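Local structure of estrogen receptor (Crassostrea gigas, 4N1Y) at residues L22-N27 / A99-L104; L41-E46 / T219-L224; F208-K213 / E226-Q231. The protein probably regulates transcription as a constitutively active nuclear receptor of the estrogen receptor family. One frame throughout, in Å; residues are numbered along the deposited sequence.

Contact 1 (L22-N27 / A99-L104)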
# COMPACT_ATOMS: atom_id res chain seq x y z
N LEU B 22 -15.46 17.71 11.35
CA LEU B 22 -16.60 17.29 12.14
C LEU B 22 -16.24 17.12 13.61
O LEU B 22 -15.16 16.64 13.96
CB LEU B 22 -17.17 15.98 11.60
CG LEU B 22 -17.70 16.05 10.16
CD1 LEU B 22 -17.93 14.65 9.65
CD2 LEU B 22 -18.98 16.88 10.06
N GLU B 23 -17.17 17.52 14.47
CA GLU B 23 -17.03 17.35 15.90
C GLU B 23 -17.47 15.94 16.21
O GLU B 23 -18.29 15.38 15.48
CB GLU B 23 -17.93 18.34 16.64
CG GLU B 23 -17.57 19.79 16.49
CD GLU B 23 -16.34 20.17 17.24
OE1 GLU B 23 -15.80 19.32 17.98
OE2 GLU B 23 -15.92 21.34 17.11
N SER B 24 -16.94 15.33 17.27
CA SER B 24 -17.36 13.96 17.57
C SER B 24 -18.54 14.00 18.53
O SER B 24 -19.31 13.04 18.60
CB SER B 24 -16.22 13.13 18.17
OG SER B 24 -15.76 13.66 19.40
N HIS B 25 -18.69 15.12 19.24
CA HIS B 25 -19.62 15.21 20.37
C HIS B 25 -19.52 14.00 21.29
O HIS B 25 -20.53 13.50 21.81
CB HIS B 25 -21.04 15.42 19.86
CG HIS B 25 -21.22 16.70 19.12
ND1 HIS B 25 -21.13 16.80 17.74
CD2 HIS B 25 -21.52 17.94 19.57
CE1 HIS B 25 -21.35 18.05 17.38
NE2 HIS B 25 -21.59 18.77 18.47
N HIS B 26 -18.30 13.53 21.49
CA HIS B 26 -18.07 12.42 22.39
C HIS B 26 -18.38 12.86 23.81
O HIS B 26 -18.09 14.00 24.19
CB HIS B 26 -16.63 11.93 22.30
CG HIS B 26 -16.31 10.83 23.27
ND1 HIS B 26 -16.53 9.50 22.97
CD2 HIS B 26 -15.85 10.86 24.54
CE1 HIS B 26 -16.18 8.76 24.01
NE2 HIS B 26 -15.76 9.56 24.97
N ASN B 27 -18.96 11.97 24.60
CA ASN B 27 -19.29 12.30 25.98
C ASN B 27 -18.11 11.94 26.87
O ASN B 27 -17.90 10.77 27.20
CB ASN B 27 -20.56 11.57 26.44
CG ASN B 27 -20.91 11.87 27.91
OD1 ASN B 27 -20.53 12.90 28.46
ND2 ASN B 27 -21.64 10.95 28.53
N ALA B 99 -5.96 13.21 16.05
CA ALA B 99 -7.13 14.05 16.22
C ALA B 99 -8.24 13.61 15.27
O ALA B 99 -8.31 14.07 14.13
CB ALA B 99 -6.77 15.50 15.99
N PHE B 100 -9.11 12.71 15.74
CA PHE B 100 -10.22 12.21 14.93
C PHE B 100 -11.25 13.29 14.72
O PHE B 100 -11.86 13.43 13.66
CB PHE B 100 -10.83 10.97 15.58
CG PHE B 100 -9.84 9.88 15.75
CD1 PHE B 100 -9.52 9.04 14.70
CD2 PHE B 100 -9.19 9.71 16.97
CE1 PHE B 100 -8.57 8.05 14.85
CE2 PHE B 100 -8.25 8.71 17.13
CZ PHE B 100 -7.94 7.88 16.07
N ALA B 101 -11.44 14.07 15.77
CA ALA B 101 -12.20 15.28 15.70
C ALA B 101 -11.48 16.24 16.63
O ALA B 101 -10.64 15.81 17.42
CB ALA B 101 -13.65 15.05 16.11
N PRO B 102 -11.76 17.55 16.52
CA PRO B 102 -11.22 18.45 17.54
C PRO B 102 -11.71 18.00 18.92
O PRO B 102 -11.02 18.09 19.94
CB PRO B 102 -11.82 19.82 17.16
CG PRO B 102 -12.23 19.69 15.75
CD PRO B 102 -12.56 18.25 15.50
N ASP B 103 -12.92 17.45 18.88
CA ASP B 103 -13.67 16.93 20.01
C ASP B 103 -13.09 15.63 20.58
O ASP B 103 -13.53 15.16 21.63
CB ASP B 103 -15.09 16.67 19.49
CG ASP B 103 -16.15 16.86 20.51
OD1 ASP B 103 -15.91 16.56 21.70
OD2 ASP B 103 -17.25 17.32 20.12
N LEU B 104 -12.09 15.07 19.90
CA LEU B 104 -11.66 13.71 20.21
C LEU B 104 -10.21 13.42 19.84
O LEU B 104 -9.95 12.78 18.81
CB LEU B 104 -12.58 12.72 19.51
CG LEU B 104 -12.45 11.28 19.98
CD1 LEU B 104 -12.75 11.28 21.47
CD2 LEU B 104 -13.41 10.38 19.23
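Hydrogen bonding across the interface comes down to a single clear bond, in which the backbone N-H of His25 donates to Asp103 OD2 over 2.8 Å. It is far from straight, the angle at the hydrogen being 131°, and the donor reaches the oxygen from above the carboxylate, 74° out of its plane. Within residues 22-27, Ser24 OG holds the crowded position between its own backbone N and carbonyl carbon. From there Ser24 OG accepts from His26 N at 3.3 Å, an ST turn that presents the backbone around His25 to Asp103.

The second partner is a tight corner. Residues 101-104 form a type I beta turn, closed by Leu104 N donating to Ala101 O at 3.0 Å, and this turn links strands 97-99 and 104-107 of the small antiparallel hairpin found in nuclear receptor ligand-binding domains. The contact therefore lays the long connection between helices 7-15 and 34-56 along the tip of that hairpin. Asp103 O is also hydrogen-bonded to His28 NE2, a little further along the same connection.

Two like charges also lie close together. Glu23, bent at its second torsion, brings OE1 to 3.3 Å from Asp103 OD2, with the carboxylate planes 77° apart; two like groups this close would probably raise the proton affinity of one of them.

Van der Waals contacts make up the rest. Ala101 CB lies 3.8 Å from Ser24 CB. Leu104 CB sits against Ser24 OG, while Leu104 CD1 comes over one face of the buried His26 ring, 4.0 Å from His26 CG. A hydrogen bond between His26 ND1 and Ser40 OG, on helix 34-56, helps to set the turn of that ring.

Contact 2 (L41-E46 / T219-L224); sequences LVKLAE and TFCDLL
With CG1 anti to its backbone N (chi1 156°), Val42 sets both methyls against the Phe220 ring. Lys43 and Glu46 each have chi1 near -116°, away from a staggered position; from there the Glu46 chain runs out extended, and the Lys43 chain folds at its last torsion, so that their ends meet beside Cys221. CG1 of Val42 lies over one face of the Phe220 ring, 4.2 Å from its centroid and 21° off the normal, a CH-pi contact, and also reaches Leu224 CD2 at 3.8 Å.

Helix 34-56 here receives the start of helix 222-229, the C-terminal helix of the domain, in an arrangement consistent with the activation-helix position of an active nuclear receptor. Phe209 and Trp78, from helices 187-215 and 67-89, adjoin the same apolar patch.

At the more exposed margin Lys43 NZ donates to Glu46 OE2 at 2.9 Å, a salt bridge within one helix. That carboxylate lies beside Cys221, the N-cap of helix 222-229, and Glu46 OE1 also reaches Leu223 CB at 3.4 Å. After Lys43 NZ, the helix start may help to stabilise its negative charge. Leu224 CB packs against Glu46 CG at 3.4 Å.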
# COMPACT_ATOMS: atom_id res chain seq x y z
N LEU B 41 -15.86 6.65 17.66
CA LEU B 41 -15.02 6.49 16.47
C LEU B 41 -15.80 5.92 15.29
O LEU B 41 -15.67 6.40 14.17
CB LEU B 41 -13.81 5.59 16.75
CG LEU B 41 -12.74 6.15 17.69
CD1 LEU B 41 -11.66 5.10 17.94
CD2 LEU B 41 -12.14 7.44 17.12
N VAL B 42 -16.62 4.91 15.55
CA VAL B 42 -17.39 4.29 14.49
C VAL B 42 -18.34 5.25 13.82
O VAL B 42 -18.46 5.25 12.59
CB VAL B 42 -18.20 3.08 15.01
CG1 VAL B 42 -19.40 2.79 14.12
CG2 VAL B 42 -17.31 1.87 15.16
N LYS B 43 -19.01 6.08 14.60
CA LYS B 43 -19.99 6.95 13.98
C LYS B 43 -19.44 8.30 13.54
O LYS B 43 -20.01 8.94 12.66
CB LYS B 43 -21.20 7.08 14.87
CG LYS B 43 -22.28 6.47 14.06
CD LYS B 43 -23.59 6.07 14.69
CE LYS B 43 -24.22 5.33 13.55
NZ LYS B 43 -23.25 4.21 13.12
N LEU B 44 -18.29 8.69 14.08
CA LEU B 44 -17.59 9.82 13.54
C LEU B 44 -17.21 9.41 12.13
O LEU B 44 -17.32 10.20 11.18
CB LEU B 44 -16.36 10.15 14.37
CG LEU B 44 -15.66 11.43 13.93
CD1 LEU B 44 -16.61 12.61 13.96
CD2 LEU B 44 -14.46 11.68 14.81
N ALA B 45 -16.84 8.14 11.99
CA ALA B 45 -16.45 7.58 10.72
C ALA B 45 -17.59 7.64 9.73
O ALA B 45 -17.38 7.97 8.57
CB ALA B 45 -16.00 6.16 10.89
N GLU B 46 -18.79 7.33 10.19
CA GLU B 46 -19.94 7.33 9.29
C GLU B 46 -20.31 8.73 8.81
O GLU B 46 -20.71 8.90 7.65
CB GLU B 46 -21.13 6.65 9.95
CG GLU B 46 -21.50 5.42 9.18
CD GLU B 46 -22.83 4.83 9.55
OE1 GLU B 46 -23.87 5.35 9.08
OE2 GLU B 46 -22.83 3.84 10.31
N THR B 219 -22.28 -0.58 17.90
CA THR B 219 -23.38 -0.46 16.98
C THR B 219 -22.99 0.31 15.72
O THR B 219 -22.42 1.39 15.80
CB THR B 219 -24.56 0.20 17.67
OG1 THR B 219 -24.27 1.59 17.87
CG2 THR B 219 -24.78 -0.45 19.03
N PHE B 220 -23.27 -0.28 14.57
CA PHE B 220 -22.98 0.37 13.29
C PHE B 220 -24.24 0.79 12.61
O PHE B 220 -25.20 0.02 12.59
CB PHE B 220 -22.24 -0.58 12.34
CG PHE B 220 -20.85 -0.94 12.76
CD1 PHE B 220 -19.76 -0.51 12.01
CD2 PHE B 220 -20.63 -1.75 13.86
CE1 PHE B 220 -18.47 -0.86 12.39
CE2 PHE B 220 -19.35 -2.10 14.24
CZ PHE B 220 -18.26 -1.66 13.51
N CYS B 221 -24.29 1.98 12.01
CA CYS B 221 -25.42 2.23 11.13
C CYS B 221 -25.11 1.55 9.83
O CYS B 221 -23.98 1.10 9.60
CB CYS B 221 -25.77 3.71 10.90
SG CYS B 221 -26.87 4.43 12.15
N ASP B 222 -26.11 1.61 8.96
CA ASP B 222 -26.19 0.79 7.78
C ASP B 222 -25.23 1.24 6.70
O ASP B 222 -24.72 0.40 5.95
CB ASP B 222 -27.62 0.77 7.28
CG ASP B 222 -28.57 0.24 8.33
OD1 ASP B 222 -28.28 -0.83 8.90
OD2 ASP B 222 -29.61 0.87 8.60
N LEU B 223 -24.94 2.53 6.64
CA LEU B 223 -23.96 3.00 5.67
C LEU B 223 -22.60 2.36 5.88
O LEU B 223 -22.04 1.76 4.96
CB LEU B 223 -23.81 4.51 5.74
CG LEU B 223 -22.75 5.05 4.77
CD1 LEU B 223 -23.15 4.86 3.31
CD2 LEU B 223 -22.40 6.50 5.05
N LEU B 224 -22.10 2.46 7.11
CA LEU B 224 -20.81 1.88 7.44
C LEU B 224 -20.91 0.37 7.27
O LEU B 224 -19.98 -0.31 6.81
CB LEU B 224 -20.41 2.25 8.86
CG LEU B 224 -18.92 2.21 9.15
CD1 LEU B 224 -18.20 2.90 8.04
CD2 LEU B 224 -18.61 2.89 10.45

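Contact 3 (F208-K213 / E226-Q231); sequences FFQRLK and EMLDAQ
Two bonds grip the carbonyl oxygen of Leu228, and both are weak. Gln210 NE2 donates to Leu228 O at 3.3 Å, nearly straight at 166°, and Gln231 N donates to the same Leu228 O at 3.4 Å from three residues on. Gln210 gets there with CG anti to its carbonyl carbon and an extended chain, sliding past Leu228 in the opposite direction, and Gln210 NE2 also lies 3.5 Å from Gln231 CB. Lys213, bent at chi3 (69°), turns its NZ onto Asp229 OD1 in a salt bridge modelled at 2.3 Å, a value too short to read as strength at this resolution.

Beneath these polar links lies the Leu228 side chain. Leu228 CD2 is 3.8 Å from Phe209 CB, and Leu228 CD1 is 3.9 Å from Lys213 CD. Phe220 touches it as well, so helix 222-229 is seated on helix 187-215, the two joined by a short connection. An alanine in place of Leu228 would lose CG and both methyls and would probably loosen this seating, although the carbonyl could still accept its bonds. An apolar centre flanked by a charge pair and an amide suggests that apolar burial, with polar links along its margin, holds the C-terminal helix against helix 187-215.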
# COMPACT_ATOMS: atom_id res chain seq x y z
N PHE B 208 -10.51 -4.86 11.03
CA PHE B 208 -10.88 -4.64 12.43
C PHE B 208 -12.35 -4.27 12.58
O PHE B 208 -13.05 -4.80 13.44
CB PHE B 208 -9.99 -3.56 13.06
CG PHE B 208 -10.32 -3.26 14.50
CD1 PHE B 208 -9.84 -4.07 15.51
CD2 PHE B 208 -11.07 -2.15 14.83
CE1 PHE B 208 -10.13 -3.81 16.83
CE2 PHE B 208 -11.36 -1.87 16.15
CZ PHE B 208 -10.88 -2.70 17.16
N PHE B 209 -12.83 -3.37 11.73
CA PHE B 209 -14.21 -2.93 11.80
C PHE B 209 -15.17 -4.07 11.46
O PHE B 209 -16.27 -4.15 12.02
CB PHE B 209 -14.43 -1.73 10.89
CG PHE B 209 -14.16 -0.41 11.55
CD1 PHE B 209 -12.89 -0.12 12.04
CD2 PHE B 209 -15.15 0.53 11.69
CE1 PHE B 209 -12.64 1.08 12.65
CE2 PHE B 209 -14.90 1.74 12.31
CZ PHE B 209 -13.64 2.01 12.79
N GLN B 210 -14.75 -4.97 10.57
CA GLN B 210 -15.57 -6.12 10.24
C GLN B 210 -15.75 -6.99 11.48
O GLN B 210 -16.85 -7.51 11.72
CB GLN B 210 -14.94 -6.94 9.12
CG GLN B 210 -14.94 -6.26 7.75
CD GLN B 210 -14.25 -7.11 6.69
OE1 GLN B 210 -13.19 -7.69 6.94
NE2 GLN B 210 -14.86 -7.19 5.51
N ARG B 211 -14.71 -7.12 12.29
CA ARG B 211 -14.79 -7.96 13.48
C ARG B 211 -15.52 -7.26 14.61
O ARG B 211 -16.10 -7.89 15.48
CB ARG B 211 -13.40 -8.39 13.94
CG ARG B 211 -12.77 -9.53 13.16
CD ARG B 211 -11.40 -9.86 13.71
NE ARG B 211 -10.68 -8.66 14.13
CZ ARG B 211 -9.52 -8.68 14.78
NH1 ARG B 211 -8.94 -9.84 15.09
NH2 ARG B 211 -8.92 -7.53 15.09
N LEU B 212 -15.47 -5.93 14.60
CA LEU B 212 -16.29 -5.12 15.49
C LEU B 212 -17.75 -5.34 15.16
O LEU B 212 -18.58 -5.53 16.06
CB LEU B 212 -15.96 -3.64 15.35
CG LEU B 212 -15.12 -3.03 16.47
CD1 LEU B 212 -15.17 -1.52 16.34
CD2 LEU B 212 -15.61 -3.49 17.82
N LYS B 213 -18.05 -5.27 13.86
CA LYS B 213 -19.41 -5.48 13.38
C LYS B 213 -19.94 -6.80 13.90
O LYS B 213 -21.04 -6.86 14.44
CB LYS B 213 -19.45 -5.48 11.85
CG LYS B 213 -20.85 -5.45 11.27
CD LYS B 213 -20.79 -5.36 9.77
CE LYS B 213 -20.26 -6.67 9.19
NZ LYS B 213 -19.68 -6.48 7.83
N GLU B 226 -22.86 -1.32 5.22
CA GLU B 226 -22.85 -1.79 3.82
C GLU B 226 -21.41 -1.78 3.31
O GLU B 226 -21.01 -2.64 2.53
CB GLU B 226 -23.73 -0.94 2.88
CG GLU B 226 -25.18 -0.71 3.30
CD GLU B 226 -25.93 0.28 2.39
OE1 GLU B 226 -25.29 1.27 1.96
OE2 GLU B 226 -27.16 0.13 2.17
N MET B 227 -20.64 -0.78 3.72
CA MET B 227 -19.25 -0.70 3.30
C MET B 227 -18.46 -1.92 3.75
O MET B 227 -17.61 -2.43 3.02
CB MET B 227 -18.59 0.57 3.82
CG MET B 227 -19.29 1.79 3.31
SD MET B 227 -19.15 1.89 1.52
CE MET B 227 -17.57 2.69 1.35
N LEU B 228 -18.77 -2.41 4.95
CA LEU B 228 -18.04 -3.54 5.49
C LEU B 228 -18.42 -4.81 4.74
O LEU B 228 -17.57 -5.65 4.44
CB LEU B 228 -18.30 -3.68 6.98
CG LEU B 228 -17.63 -2.57 7.79
CD1 LEU B 228 -18.00 -2.65 9.26
CD2 LEU B 228 -16.12 -2.59 7.61
N ASP B 229 -19.70 -4.92 4.40
CA ASP B 229 -20.21 -6.13 3.75
C ASP B 229 -19.92 -6.16 2.25
O ASP B 229 -20.20 -7.16 1.58
CB ASP B 229 -21.72 -6.25 3.98
CG ASP B 229 -22.07 -6.54 5.44
OD1 ASP B 229 -21.22 -7.08 6.18
OD2 ASP B 229 -23.20 -6.21 5.86
N ALA B 230 -19.34 -5.09 1.73
CA ALA B 230 -18.89 -5.00 0.34
C ALA B 230 -17.61 -5.78 0.10
O ALA B 230 -17.24 -6.04 -1.04
CB ALA B 230 -18.71 -3.55 -0.07
N GLN B 231 -16.92 -6.14 1.18
CA GLN B 231 -15.77 -7.03 1.06
C GLN B 231 -16.21 -8.47 1.32
O GLN B 231 -16.81 -9.11 0.45
CB GLN B 231 -14.66 -6.65 2.05
CG GLN B 231 -14.20 -5.16 2.23
CD GLN B 231 -14.57 -4.16 1.13
OE1 GLN B 231 -14.56 -4.47 -0.06
NE2 GLN B 231 -14.82 -2.92 1.55

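Helix 222-229 is common to contacts 2 and 3, which lie about 10 Å apart between centres: its start meets helix 34-56 and its end meets helix 187-215. Phe220 bridges them, touching Phe209, Leu212 and Leu228. All three contacts are partly buried, none fully core, yet their chemistry differs. Contacts 2 and 3 join helices through apolar side chains edged by salt bridges, one inside helix 34-56 and the other between helices. Contact 1 joins a loop to a hairpin turn, relying on a backbone-to-carboxylate bond with small apolar patches beside it. It touches contact 2 through Leu41 and Leu44, packed on Phe100 and Ala101, whereas contacts 1 and 3 come no closer than about 8 Å at their nearest atoms.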